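Local coordinates for acetylene hydratase (Pelobacter acetylenicus, PDB 2E7Z), which catalyses the non-redox hydration of acetylene to acetaldehyde, using a tungsten-bis(molybdopterin guanine dinucleotide) cofactor alongside a [4Fe-4S] cluster, at residues 120-125 with 502-507; 148-153 with 322-327; 333-338 with 376-381; 382-387 with 467-472. All blocks are in the same frame, centred on the assembly; numbering follows the deposited sequence. Where two conformers were deposited one is given.

Contact 1 (120-125 with 502-507); sequences RRFMNL and MGLEEH
Arg121 reaches from the helix 118-126 with its chain extended from CG to NE and takes the carbonyl oxygen of His507 side-on. NE lies 2.8 Å and NH2 2.9 Å from His507 O, which stays close to the guanidinium plane; both N-H bonds are bent, 147° at NE and 138° at NH2, as one acceptor shared by two donors requires. A turn further along the helix, Leu125 closes on the same residue. Its CD1 meets His507 CB at 3.5 Å, while CD2 sits over the centre of the imidazole, 3.9 Å from the centroid, a CH-pi contact almost on the ring normal. Leu504 CD1 lies 3.8 Å from Leu125 CB and also reaches Phe122 CD1. The buried, close-fitting side is that of Phe122, where Met502 CG comes to the ring edge, 4.0 Å from CE1. Towards solvent, by contrast, His507 is partly exposed, and Gly503, Glu505 and Glu506 stand clear of the helix. Gly503 ends the helix 491-501 in a Schellman motif. Phe122 packs on helix 491-501, and Met502, just past that helix, on helix 80-98.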
loop_
_atom_site.group_PDB
_atom_site.type_symbol
_atom_site.label_atom_id
_atom_site.label_comp_id
_atom_site.label_asym_id
_atom_site.label_seq_id
_atom_site.Cartn_x
_atom_site.Cartn_y
_atom_site.Cartn_z
ATOM N N ARG A 120 13.966 -7.828 -7.417
ATOM C CA ARG A 120 15.051 -7.404 -6.522
ATOM C C ARG A 120 16.320 -8.232 -6.796
ATOM O O ARG A 120 17.421 -7.736 -6.620
ATOM C CB ARG A 120 14.680 -7.491 -5.038
ATOM C CG ARG A 120 13.576 -6.522 -4.652
ATOM C CD ARG A 120 13.934 -5.039 -4.802
ATOM N NE ARG A 120 14.986 -4.496 -3.922
ATOM C CZ ARG A 120 14.742 -4.013 -2.710
ATOM N NH1 ARG A 120 13.543 -4.127 -2.138
ATOM N NH2 ARG A 120 15.770 -3.498 -2.030
ATOM N N ARG A 121 16.153 -9.488 -7.248
ATOM C CA ARG A 121 17.295 -10.295 -7.675
ATOM C C ARG A 121 18.121 -9.536 -8.708
ATOM O O ARG A 121 19.339 -9.370 -8.580
ATOM C CB ARG A 121 16.817 -11.641 -8.178
ATOM C CG ARG A 121 17.901 -12.656 -8.533
ATOM C CD ARG A 121 17.204 -13.907 -9.027
ATOM N NE ARG A 121 18.120 -15.020 -9.303
ATOM C CZ ARG A 121 18.444 -15.976 -8.421
ATOM N NH1 ARG A 121 17.934 -15.958 -7.179
ATOM N NH2 ARG A 121 19.298 -16.953 -8.772
ATOM N N PHE A 122 17.446 -9.068 -9.750
ATOM C CA PHE A 122 18.091 -8.283 -10.785
ATOM C C PHE A 122 18.756 -7.028 -10.243
ATOM O O PHE A 122 19.931 -6.759 -10.538
ATOM C CB PHE A 122 17.033 -7.907 -11.851
ATOM C CG PHE A 122 17.507 -6.919 -12.873
ATOM C CD1 PHE A 122 18.353 -7.319 -13.902
ATOM C CD2 PHE A 122 17.083 -5.601 -12.836
ATOM C CE1 PHE A 122 18.828 -6.416 -14.827
ATOM C CE2 PHE A 122 17.521 -4.682 -13.796
ATOM C CZ PHE A 122 18.401 -5.098 -14.783
ATOM N N MET A 123 18.025 -6.260 -9.428
ATOM C CA MET A 123 18.593 -5.037 -8.889
ATOM C C MET A 123 19.809 -5.338 -8.004
ATOM O O MET A 123 20.793 -4.601 -8.054
ATOM C CB MET A 123 17.567 -4.259 -8.073
ATOM C CG MET A 123 16.425 -3.734 -8.949
ATOM S SD MET A 123 15.305 -2.673 -7.972
ATOM C CE MET A 123 16.334 -1.184 -7.802
ATOM N N ASN A 124 19.736 -6.414 -7.217
ATOM C CA ASN A 124 20.823 -6.749 -6.276
ATOM C C ASN A 124 22.058 -7.223 -6.999
ATOM O O ASN A 124 23.163 -6.916 -6.573
ATOM C CB ASN A 124 20.296 -7.746 -5.244
ATOM C CG ASN A 124 19.358 -7.073 -4.243
ATOM O OD1 ASN A 124 19.441 -5.858 -4.038
ATOM N ND2 ASN A 124 18.486 -7.856 -3.604
ATOM N N LEU A 125 21.868 -7.892 -8.134
ATOM C CA LEU A 125 22.991 -8.282 -8.973
ATOM C C LEU A 125 23.582 -7.085 -9.714
ATOM O O LEU A 125 24.795 -7.016 -9.899
ATOM C CB LEU A 125 22.584 -9.376 -9.974
ATOM C CG LEU A 125 22.260 -10.707 -9.297
ATOM C CD1 LEU A 125 21.479 -11.608 -10.194
ATOM C CD2 LEU A 125 23.574 -11.417 -8.888
ATOM N N MET A 502 22.272 -7.623 -19.626
ATOM C CA MET A 502 23.161 -6.993 -18.651
ATOM C C MET A 502 24.258 -7.938 -18.169
ATOM O O MET A 502 25.029 -7.575 -17.283
ATOM C CB MET A 502 22.349 -6.450 -17.448
ATOM C CG MET A 502 21.288 -5.375 -17.845
ATOM S SD MET A 502 21.951 -3.944 -18.749
ATOM C CE MET A 502 22.850 -3.084 -17.421
ATOM N N GLY A 503 24.297 -9.152 -18.722
ATOM C CA GLY A 503 25.352 -10.128 -18.422
ATOM C C GLY A 503 25.077 -11.079 -17.262
ATOM O O GLY A 503 25.991 -11.735 -16.741
ATOM N N LEU A 504 23.812 -11.148 -16.847
ATOM C CA LEU A 504 23.419 -11.876 -15.656
ATOM C C LEU A 504 22.675 -13.198 -15.923
ATOM O O LEU A 504 22.044 -13.742 -15.009
ATOM C CB LEU A 504 22.545 -10.974 -14.773
ATOM C CG LEU A 504 23.169 -9.643 -14.357
ATOM C CD1 LEU A 504 22.109 -8.808 -13.682
ATOM C CD2 LEU A 504 24.379 -9.867 -13.420
ATOM N N GLU A 505 22.767 -13.738 -17.141
ATOM C CA GLU A 505 22.043 -14.950 -17.512
ATOM C C GLU A 505 22.222 -16.109 -16.530
ATOM O O GLU A 505 21.296 -16.854 -16.229
ATOM C CB GLU A 505 22.429 -15.390 -18.929
ATOM C CG GLU A 505 23.867 -15.835 -19.123
ATOM C CD GLU A 505 24.191 -16.045 -20.604
ATOM O OE1 GLU A 505 24.569 -17.177 -20.972
ATOM O OE2 GLU A 505 24.048 -15.083 -21.404
ATOM N N GLU A 506 23.436 -16.275 -16.019
ATOM C CA GLU A 506 23.727 -17.414 -15.141
ATOM C C GLU A 506 22.890 -17.408 -13.864
ATOM O O GLU A 506 22.718 -18.450 -13.230
ATOM C CB GLU A 506 25.227 -17.534 -14.811
ATOM C CG GLU A 506 25.867 -16.335 -14.139
ATOM C CD GLU A 506 26.551 -15.387 -15.124
ATOM O OE1 GLU A 506 25.849 -14.623 -15.827
ATOM O OE2 GLU A 506 27.801 -15.395 -15.177
ATOM N N HIS A 507 22.396 -16.232 -13.482
ATOM C CA HIS A 507 21.558 -16.106 -12.300
ATOM C C HIS A 507 20.068 -16.208 -12.525
ATOM O O HIS A 507 19.295 -16.162 -11.571
ATOM C CB HIS A 507 21.890 -14.825 -11.538
ATOM C CG HIS A 507 22.995 -15.035 -10.545
ATOM N ND1 HIS A 507 24.315 -14.777 -10.830
ATOM C CD2 HIS A 507 22.972 -15.522 -9.284
ATOM C CE1 HIS A 507 25.064 -15.089 -9.782
ATOM N NE2 HIS A 507 24.271 -15.560 -8.831
#

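Contact 2 (148-153 with 322-327); sequences VTHGSY and EILGAP
Ser152 OG donates to Gly325 O across 2.7 Å, the shortest polar bond between the two segments. The hydroxyl, set anti to the backbone N (chi1 -172°), approaches from above the carbonyl plane; Tyr376 OH also lies near this oxygen, probably hydrogen-bonded to it. An alanine here would keep CB but would probably cost Gly325 O its serine donor and weaken the tie between the two backbones in a buried setting. Next to it Gly325 N donates to Tyr153 O at 3.2 Å along a nearly straight N-H line (172°). The apolar share falls to Leu324. Its CD2 meets the imidazole of His150 obliquely, 3.5 Å from ND1, and its CD1 rests 3.8 Å from His150 O. CG of His150 lies between the backbone N and the carbonyl carbon (chi1 46°), and ND1 makes a weak hydrogen bond to Ser152 O. Gly151, with positive phi, brings the chain out of helix 140-150. From there it enters strand 154-156, which pairs antiparallel with strand 322-324; the bond between Tyr153 and Gly325 prolongs that two-stranded ladder beyond the end of strand 322-324.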
loop_
_atom_site.group_PDB
_atom_site.type_symbol
_atom_site.label_atom_id
_atom_site.label_comp_id
_atom_site.label_asym_id
_atom_site.label_seq_id
_atom_site.Cartn_x
_atom_site.Cartn_y
_atom_site.Cartn_z
ATOM N N VAL A 148 9.650 -4.287 13.995
ATOM C CA VAL A 148 10.416 -3.842 15.172
ATOM C C VAL A 148 9.698 -4.173 16.483
ATOM O O VAL A 148 10.336 -4.306 17.547
ATOM C CB VAL A 148 10.796 -2.338 15.136
ATOM C CG1 VAL A 148 11.563 -2.021 13.855
ATOM C CG2 VAL A 148 9.576 -1.424 15.310
ATOM N N THR A 149 8.375 -4.317 16.413
ATOM C CA THR A 149 7.575 -4.571 17.609
ATOM C C THR A 149 7.482 -6.065 17.896
ATOM O O THR A 149 7.652 -6.486 19.041
ATOM C CB THR A 149 6.158 -3.972 17.494
ATOM O OG1 THR A 149 6.227 -2.583 17.142
ATOM C CG2 THR A 149 5.405 -4.112 18.823
ATOM N N HIS A 150 7.206 -6.868 16.859
ATOM C CA HIS A 150 7.013 -8.311 17.065
ATOM C C HIS A 150 7.472 -9.155 15.892
ATOM O O HIS A 150 6.993 -10.281 15.714
ATOM C CB HIS A 150 5.563 -8.647 17.441
ATOM C CG HIS A 150 4.550 -7.961 16.592
ATOM N ND1 HIS A 150 4.293 -8.337 15.290
ATOM C CD2 HIS A 150 3.747 -6.901 16.844
ATOM C CE1 HIS A 150 3.363 -7.546 14.785
ATOM N NE2 HIS A 150 3.011 -6.671 15.710
ATOM N N GLY A 151 8.406 -8.622 15.108
ATOM C CA GLY A 151 9.194 -9.429 14.185
ATOM C C GLY A 151 8.597 -9.798 12.833
ATOM O O GLY A 151 9.291 -10.349 11.977
ATOM N N SER A 152 7.312 -9.521 12.670
ATOM C CA SER A 152 6.562 -9.940 11.488
ATOM C C SER A 152 5.208 -9.255 11.488
ATOM O O SER A 152 4.589 -9.079 12.556
ATOM C CB SER A 152 6.360 -11.455 11.540
ATOM O OG SER A 152 5.802 -11.934 10.333
ATOM N N TYR A 153 4.747 -8.892 10.293
ATOM C CA TYR A 153 3.462 -8.248 10.074
ATOM C C TYR A 153 2.314 -9.189 10.436
ATOM O O TYR A 153 2.346 -10.377 10.089
ATOM C CB TYR A 153 3.405 -7.777 8.614
ATOM C CG TYR A 153 2.119 -7.153 8.152
ATOM C CD1 TYR A 153 1.767 -5.838 8.504
ATOM C CD2 TYR A 153 1.249 -7.870 7.327
ATOM C CE1 TYR A 153 0.569 -5.280 8.025
ATOM C CE2 TYR A 153 0.066 -7.328 6.859
ATOM C CZ TYR A 153 -0.278 -6.037 7.199
ATOM O OH TYR A 153 -1.453 -5.528 6.709
ATOM N N GLU A 322 -4.910 -12.460 16.162
ATOM C CA GLU A 322 -3.895 -11.892 15.256
ATOM C C GLU A 322 -2.817 -12.928 15.053
ATOM O O GLU A 322 -2.290 -13.487 16.002
ATOM C CB GLU A 322 -3.283 -10.637 15.887
ATOM C CG GLU A 322 -4.245 -9.475 16.039
ATOM C CD GLU A 322 -4.265 -8.534 14.843
ATOM O OE1 GLU A 322 -3.451 -8.706 13.892
ATOM O OE2 GLU A 322 -5.109 -7.608 14.857
ATOM N N ILE A 323 -2.495 -13.167 13.782
ATOM C CA ILE A 323 -1.550 -14.189 13.386
ATOM C C ILE A 323 -0.289 -13.516 12.830
ATOM O O ILE A 323 -0.404 -12.584 12.020
ATOM C CB ILE A 323 -2.177 -15.057 12.274
ATOM C CG1 ILE A 323 -3.433 -15.791 12.783
ATOM C CG2 ILE A 323 -1.160 -16.008 11.701
ATOM C CD1 ILE A 323 -3.259 -16.570 14.072
ATOM N N LEU A 324 0.887 -13.974 13.263
ATOM C CA LEU A 324 2.164 -13.407 12.784
ATOM C C LEU A 324 2.624 -14.214 11.578
ATOM O O LEU A 324 2.851 -15.421 11.708
ATOM C CB LEU A 324 3.220 -13.415 13.892
ATOM C CG LEU A 324 2.841 -12.665 15.162
ATOM C CD1 LEU A 324 4.012 -12.679 16.115
ATOM C CD2 LEU A 324 2.424 -11.237 14.869
ATOM N N GLY A 325 2.776 -13.557 10.421
ATOM C CA GLY A 325 3.080 -14.265 9.166
ATOM C C GLY A 325 4.524 -14.717 9.044
ATOM O O GLY A 325 5.344 -14.535 9.938
ATOM N N ALA A 326 4.828 -15.319 7.909
ATOM C CA ALA A 326 6.115 -15.941 7.671
ATOM C C ALA A 326 6.213 -16.175 6.176
ATOM O O ALA A 326 5.173 -16.250 5.506
ATOM C CB ALA A 326 6.166 -17.295 8.358
ATOM N N PRO A 327 7.438 -16.402 5.666
ATOM C CA PRO A 327 7.555 -16.990 4.325
ATOM C C PRO A 327 6.739 -18.281 4.269
ATOM O O PRO A 327 6.699 -19.022 5.256
ATOM C CB PRO A 327 9.056 -17.255 4.184
ATOM C CG PRO A 327 9.718 -16.246 5.124
ATOM C CD PRO A 327 8.759 -16.233 6.312
#

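Contact 3 (333-338 with 376-381); sequences PISKIQ and YGVKYF
This is a helix-to-loop contact, with the first turn of the short helix 334-337 resting on the irregular chain that follows helix 369-376, away from the annotated cofactor and active-site residues. Pro333 occupies the N-cap position, and its carbonyl oxygen receives Ile337 N at 3.2 Å. On the other side Gly377, at positive phi, leaves helical geometry, and the next residue, Val378, points toward the helix. Val378 is the apolar centre, and its two methyls divide the work. CG1, anti to the backbone N (chi1 171°), presses on Ser335 CB at 3.4 Å, tighter than usual for two carbons, whereas CG2 lies against Lys336 CE at 3.8 Å and, farther off, Pro333 CG at 4.3 Å. An alanine in its place would probably open a gap beside Ser335 CB and take away the methyl that meets Pro333 and the Lys336 chain. On the solvent side Lys336, modelled in two conformers, offers NZ to Gly377 O in a weak and doubtful bond. Deeper in, Ser335 OG is held from outside the two segments by Glu470 OE2 and His382 N. Glu470 OE1 also accepts from Ile334 N, and donors at a helix start would probably favour the charged form of the carboxylate. Ser335 CB touches Tyr380 O at 3.2 Å, and Ser335 OG comes up to the edge of the Phe381 ring, 4.2 Å from CD1.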
loop_
_atom_site.group_PDB
_atom_site.type_symbol
_atom_site.label_atom_id
_atom_site.label_comp_id
_atom_site.label_asym_id
_atom_site.label_seq_id
_atom_site.Cartn_x
_atom_site.Cartn_y
_atom_site.Cartn_z
ATOM N N PRO A 333 11.171 -19.286 -0.490
ATOM C CA PRO A 333 10.850 -17.880 -0.136
ATOM C C PRO A 333 11.215 -16.873 -1.232
ATOM O O PRO A 333 12.308 -16.920 -1.820
ATOM C CB PRO A 333 11.655 -17.635 1.164
ATOM C CG PRO A 333 11.777 -19.008 1.733
ATOM C CD PRO A 333 12.025 -19.913 0.527
ATOM N N ILE A 334 10.302 -15.940 -1.463
ATOM C CA ILE A 334 10.596 -14.817 -2.356
ATOM C C ILE A 334 11.862 -14.101 -1.850
ATOM O O ILE A 334 12.711 -13.679 -2.637
ATOM C CB ILE A 334 9.406 -13.872 -2.387
ATOM C CG1 ILE A 334 8.256 -14.514 -3.194
ATOM C CG2 ILE A 334 9.778 -12.496 -2.941
ATOM C CD1 ILE A 334 6.923 -13.753 -3.124
ATOM N N SER A 335 11.992 -13.980 -0.521
ATOM C CA SER A 335 13.139 -13.310 0.051
ATOM C C SER A 335 14.443 -13.940 -0.383
ATOM O O SER A 335 15.418 -13.220 -0.583
ATOM C CB SER A 335 13.099 -13.379 1.589
ATOM O OG SER A 335 11.933 -12.726 2.085
ATOM N N LYS A 336 14.462 -15.265 -0.518
ATOM C CA LYS A 336 15.692 -15.965 -0.897
ATOM C C LYS A 336 15.986 -15.758 -2.385
ATOM O O LYS A 336 17.125 -15.549 -2.782
ATOM C CB LYS A 336 15.564 -17.441 -0.554
ATOM C CG LYS A 336 15.324 -17.685 0.934
ATOM C CD LYS A 336 15.671 -19.107 1.324
ATOM C CE LYS A 336 16.198 -19.158 2.750
ATOM N NZ LYS A 336 17.372 -18.267 2.926
ATOM N N ILE A 337 14.923 -15.778 -3.208
ATOM C CA ILE A 337 15.056 -15.524 -4.655
ATOM C C ILE A 337 15.607 -14.107 -4.886
ATOM O O ILE A 337 16.399 -13.885 -5.795
ATOM C CB ILE A 337 13.706 -15.792 -5.408
ATOM C CG1 ILE A 337 13.407 -17.286 -5.293
ATOM C CG2 ILE A 337 13.800 -15.359 -6.880
ATOM C CD1 ILE A 337 12.003 -17.686 -5.722
ATOM N N GLN A 338 15.223 -13.170 -4.032
ATOM C CA GLN A 338 15.663 -11.772 -4.172
ATOM C C GLN A 338 17.176 -11.547 -3.959
ATOM O O GLN A 338 17.693 -10.532 -4.396
ATOM C CB GLN A 338 14.874 -10.862 -3.238
ATOM C CG GLN A 338 13.415 -10.768 -3.615
ATOM C CD GLN A 338 12.595 -9.908 -2.681
ATOM O OE1 GLN A 338 12.863 -9.901 -1.465
ATOM N NE2 GLN A 338 11.564 -9.200 -3.209
ATOM N N TYR A 376 12.878 -17.269 11.163
ATOM C CA TYR A 376 12.306 -17.591 9.846
ATOM C C TYR A 376 13.275 -18.292 8.899
ATOM O O TYR A 376 12.866 -18.764 7.829
ATOM C CB TYR A 376 11.726 -16.316 9.203
ATOM C CG TYR A 376 10.566 -15.750 9.988
ATOM C CD1 TYR A 376 9.376 -16.472 10.138
ATOM C CD2 TYR A 376 10.658 -14.502 10.609
ATOM C CE1 TYR A 376 8.339 -15.982 10.894
ATOM C CE2 TYR A 376 9.603 -13.994 11.346
ATOM C CZ TYR A 376 8.458 -14.738 11.508
ATOM O OH TYR A 376 7.420 -14.235 12.257
ATOM N N GLY A 377 14.551 -18.358 9.266
ATOM C CA GLY A 377 15.552 -18.957 8.401
ATOM C C GLY A 377 15.876 -18.091 7.196
ATOM O O GLY A 377 16.443 -18.559 6.214
ATOM N N VAL A 378 15.506 -16.816 7.284
ATOM C CA VAL A 378 15.714 -15.860 6.200
ATOM C C VAL A 378 16.271 -14.598 6.832
ATOM O O VAL A 378 15.571 -13.921 7.578
ATOM C CB VAL A 378 14.389 -15.558 5.447
ATOM C CG1 VAL A 378 14.574 -14.429 4.497
ATOM C CG2 VAL A 378 13.940 -16.793 4.679
ATOM N N LYS A 379 17.529 -14.294 6.534
ATOM C CA LYS A 379 18.208 -13.138 7.111
ATOM C C LYS A 379 17.547 -11.839 6.675
ATOM O O LYS A 379 17.328 -10.937 7.488
ATOM C CB LYS A 379 19.672 -13.120 6.703
ATOM C CG LYS A 379 20.413 -11.890 7.199
ATOM C CD LYS A 379 21.890 -12.009 6.916
ATOM C CE LYS A 379 22.584 -10.709 7.207
ATOM N NZ LYS A 379 24.028 -10.832 6.914
ATOM N N TYR A 380 17.244 -11.739 5.379
ATOM C CA TYR A 380 16.578 -10.573 4.819
ATOM C C TYR A 380 15.130 -10.951 4.508
ATOM O O TYR A 380 14.820 -11.374 3.398
ATOM C CB TYR A 380 17.288 -10.094 3.542
ATOM C CG TYR A 380 18.676 -9.578 3.809
ATOM C CD1 TYR A 380 18.874 -8.283 4.279
ATOM C CD2 TYR A 380 19.794 -10.395 3.611
ATOM C CE1 TYR A 380 20.130 -7.788 4.497
ATOM C CE2 TYR A 380 21.079 -9.911 3.862
ATOM C CZ TYR A 380 21.227 -8.603 4.310
ATOM O OH TYR A 380 22.453 -8.049 4.537
ATOM N N PHE A 381 14.245 -10.794 5.484
ATOM C CA PHE A 381 12.866 -11.233 5.393
ATOM C C PHE A 381 12.151 -10.073 4.748
ATOM O O PHE A 381 11.923 -9.042 5.358
ATOM C CB PHE A 381 12.354 -11.535 6.809
ATOM C CG PHE A 381 10.884 -11.834 6.914
ATOM C CD1 PHE A 381 10.138 -12.328 5.854
ATOM C CD2 PHE A 381 10.243 -11.667 8.149
ATOM C CE1 PHE A 381 8.779 -12.596 6.011
ATOM C CE2 PHE A 381 8.889 -11.952 8.315
ATOM C CZ PHE A 381 8.154 -12.427 7.245
#

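Contact 4 (382-387 with 467-472); sequences HNMGAF and PNWEGI
Two irregular loops, without helix or strand, meet here beside the tungsten site, and Trp469 and Met384 pack together where they touch. Met384 CE, carried on a chain bent at chi2 and chi3, lies 3.6 Å from Trp469 CB and 3.7 Å from Trp469 CE3, the two side chains crossing at about a right angle. The same methyl meets Ile472 CG1 at 3.9 Å. The Trp469 side chain also lies about 4 Å from those of Asp10, an active-site residue, and Ile110, which binds the cofactor; this places the contact at the tungsten-bis(molybdopterin guanine dinucleotide) site of this DMSO reductase family enzyme. One carbonyl does much of the joining. Glu470 O accepts Met384 N at 2.9 Å and Asn383 ND2 at 3.0 Å; the amide approaches in the carbonyl plane, on a lone pair, with an N-H angle of 162°. The other end of that amide is also occupied, since Asn383 OD1 accepts from Tyr153 N. Gly471 is needed at this spot because a CB would clash with Asn383 ND2, and its backbone angles call for glycine in their own right. A water bridges the loops, donating to Met384 O at 2.8 Å and accepting from Glu470 N, and it also bonds to His382 ND1 at the edge of the imidazole.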
loop_
_atom_site.group_PDB
_atom_site.type_symbol
_atom_site.label_atom_id
_atom_site.label_comp_id
_atom_site.label_asym_id
_atom_site.label_seq_id
_atom_site.Cartn_x
_atom_site.Cartn_y
_atom_site.Cartn_z
ATOM N N HIS A 382 11.819 -10.243 3.465
ATOM C CA HIS A 382 11.136 -9.207 2.676
ATOM C C HIS A 382 9.661 -9.314 3.028
ATOM O O HIS A 382 8.874 -9.879 2.274
ATOM C CB HIS A 382 11.372 -9.444 1.189
ATOM C CG HIS A 382 10.816 -8.369 0.322
ATOM N ND1 HIS A 382 9.553 -8.447 -0.225
ATOM C CD2 HIS A 382 11.349 -7.197 -0.098
ATOM C CE1 HIS A 382 9.348 -7.375 -0.977
ATOM N NE2 HIS A 382 10.414 -6.594 -0.905
ATOM N N ASN A 383 9.296 -8.771 4.188
ATOM C CA ASN A 383 7.932 -8.902 4.689
ATOM C C ASN A 383 7.017 -7.853 4.071
ATOM O O ASN A 383 7.090 -6.657 4.402
ATOM C CB ASN A 383 8.021 -8.801 6.212
ATOM C CG ASN A 383 6.728 -9.195 6.961
ATOM O OD1 ASN A 383 6.615 -8.868 8.140
ATOM N ND2 ASN A 383 5.785 -9.878 6.321
ATOM N N MET A 384 6.162 -8.328 3.155
ATOM C CA MET A 384 5.202 -7.522 2.361
ATOM C C MET A 384 5.949 -6.678 1.333
ATOM O O MET A 384 5.964 -7.042 0.151
ATOM C CB MET A 384 4.258 -6.683 3.264
ATOM C CG MET A 384 3.635 -7.447 4.464
ATOM S SD MET A 384 2.818 -9.011 4.039
ATOM C CE MET A 384 1.206 -8.372 3.508
ATOM N N GLY A 385 6.616 -5.612 1.786
ATOM C CA GLY A 385 7.490 -4.781 0.928
ATOM C C GLY A 385 8.549 -4.270 1.871
ATOM O O GLY A 385 8.200 -3.801 2.955
ATOM N N ALA A 386 9.830 -4.413 1.520
ATOM C CA ALA A 386 10.881 -4.130 2.486
ATOM C C ALA A 386 12.163 -3.708 1.833
ATOM O O ALA A 386 12.415 -3.967 0.648
ATOM C CB ALA A 386 11.138 -5.371 3.384
ATOM N N PHE A 387 12.989 -3.077 2.658
ATOM C CA PHE A 387 14.341 -2.623 2.282
ATOM C C PHE A 387 14.162 -1.608 1.164
ATOM O O PHE A 387 14.489 -1.831 -0.016
ATOM C CB PHE A 387 15.265 -3.787 1.913
ATOM C CG PHE A 387 15.114 -4.976 2.831
ATOM C CD1 PHE A 387 15.290 -4.828 4.200
ATOM C CD2 PHE A 387 14.800 -6.240 2.354
ATOM C CE1 PHE A 387 15.128 -5.896 5.072
ATOM C CE2 PHE A 387 14.673 -7.340 3.239
ATOM C CZ PHE A 387 14.833 -7.144 4.602
ATOM N N PRO A 467 1.512 -16.711 -1.930
ATOM C CA PRO A 467 1.335 -15.258 -1.788
ATOM C C PRO A 467 2.451 -14.427 -2.416
ATOM O O PRO A 467 3.611 -14.850 -2.418
ATOM C CB PRO A 467 1.343 -15.068 -0.268
ATOM C CG PRO A 467 2.308 -16.152 0.232
ATOM C CD PRO A 467 2.071 -17.336 -0.712
ATOM N N ASN A 468 2.089 -13.256 -2.948
ATOM C CA ASN A 468 3.078 -12.339 -3.502
ATOM C C ASN A 468 3.401 -11.115 -2.671
ATOM O O ASN A 468 4.182 -10.251 -3.080
ATOM C CB ASN A 468 2.675 -12.019 -4.914
ATOM C CG ASN A 468 2.779 -13.261 -5.783
ATOM O OD1 ASN A 468 1.774 -13.818 -6.245
ATOM N ND2 ASN A 468 4.003 -13.761 -5.920
ATOM N N TRP A 469 2.823 -11.106 -1.469
ATOM C CA TRP A 469 3.351 -10.317 -0.368
ATOM C C TRP A 469 3.828 -11.346 0.637
ATOM O O TRP A 469 3.019 -12.068 1.238
ATOM C CB TRP A 469 2.264 -9.435 0.250
ATOM C CG TRP A 469 1.957 -8.158 -0.516
ATOM C CD1 TRP A 469 2.770 -7.497 -1.389
ATOM C CD2 TRP A 469 0.760 -7.382 -0.411
ATOM N NE1 TRP A 469 2.148 -6.352 -1.835
ATOM C CE2 TRP A 469 0.908 -6.266 -1.258
ATOM C CE3 TRP A 469 -0.440 -7.539 0.299
ATOM C CZ2 TRP A 469 -0.089 -5.311 -1.409
ATOM C CZ3 TRP A 469 -1.426 -6.588 0.139
ATOM C CH2 TRP A 469 -1.248 -5.490 -0.696
ATOM N N GLU A 470 5.144 -11.438 0.782
ATOM C CA GLU A 470 5.718 -12.481 1.624
ATOM C C GLU A 470 5.436 -12.192 3.075
ATOM O O GLU A 470 5.799 -11.129 3.602
ATOM C CB GLU A 470 7.204 -12.615 1.330
ATOM C CG GLU A 470 7.887 -13.708 2.159
ATOM C CD GLU A 470 8.825 -14.603 1.350
ATOM O OE1 GLU A 470 8.325 -15.465 0.598
ATOM O OE2 GLU A 470 10.066 -14.479 1.483
ATOM N N GLY A 471 4.764 -13.144 3.708
ATOM C CA GLY A 471 4.241 -12.934 5.066
ATOM C C GLY A 471 2.829 -13.489 5.138
ATOM O O GLY A 471 2.446 -14.119 6.121
ATOM N N ILE A 472 2.051 -13.316 4.076
ATOM C CA ILE A 472 0.684 -13.830 4.093
ATOM C C ILE A 472 0.749 -15.352 4.269
ATOM O O ILE A 472 1.448 -16.016 3.523
ATOM C CB ILE A 472 -0.064 -13.484 2.799
ATOM C CG1 ILE A 472 -0.111 -11.972 2.581
ATOM C CG2 ILE A 472 -1.502 -14.050 2.839
ATOM C CD1 ILE A 472 -0.750 -11.564 1.238
HETATM O O HOH W 1 6.853 -9.566 -0.586
#

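From the N terminus, contact 1 opens first, on helix 118-126, and closes last, after helix 491-501, so the loop it spans encloses the other three. Within it contacts 2, 3 and 4 follow in series, none crossing another: 148-153 returns to 322-327, 333-338 to 376-381, and 382-387 to 467-472. Nevertheless they meet in space. Contacts 3 and 4 share a continuous chain at 381-382, and contact 2 joins contact 4 where Ala326 N probably bonds to Gly471 O. Arg120 of the enclosing helix probably donates to the carbonyls of Ala386 and Phe387, tying contact 1 to contact 4, while Arg121 and Asn124 reach helix 334-337 and Gln338 in contact 3.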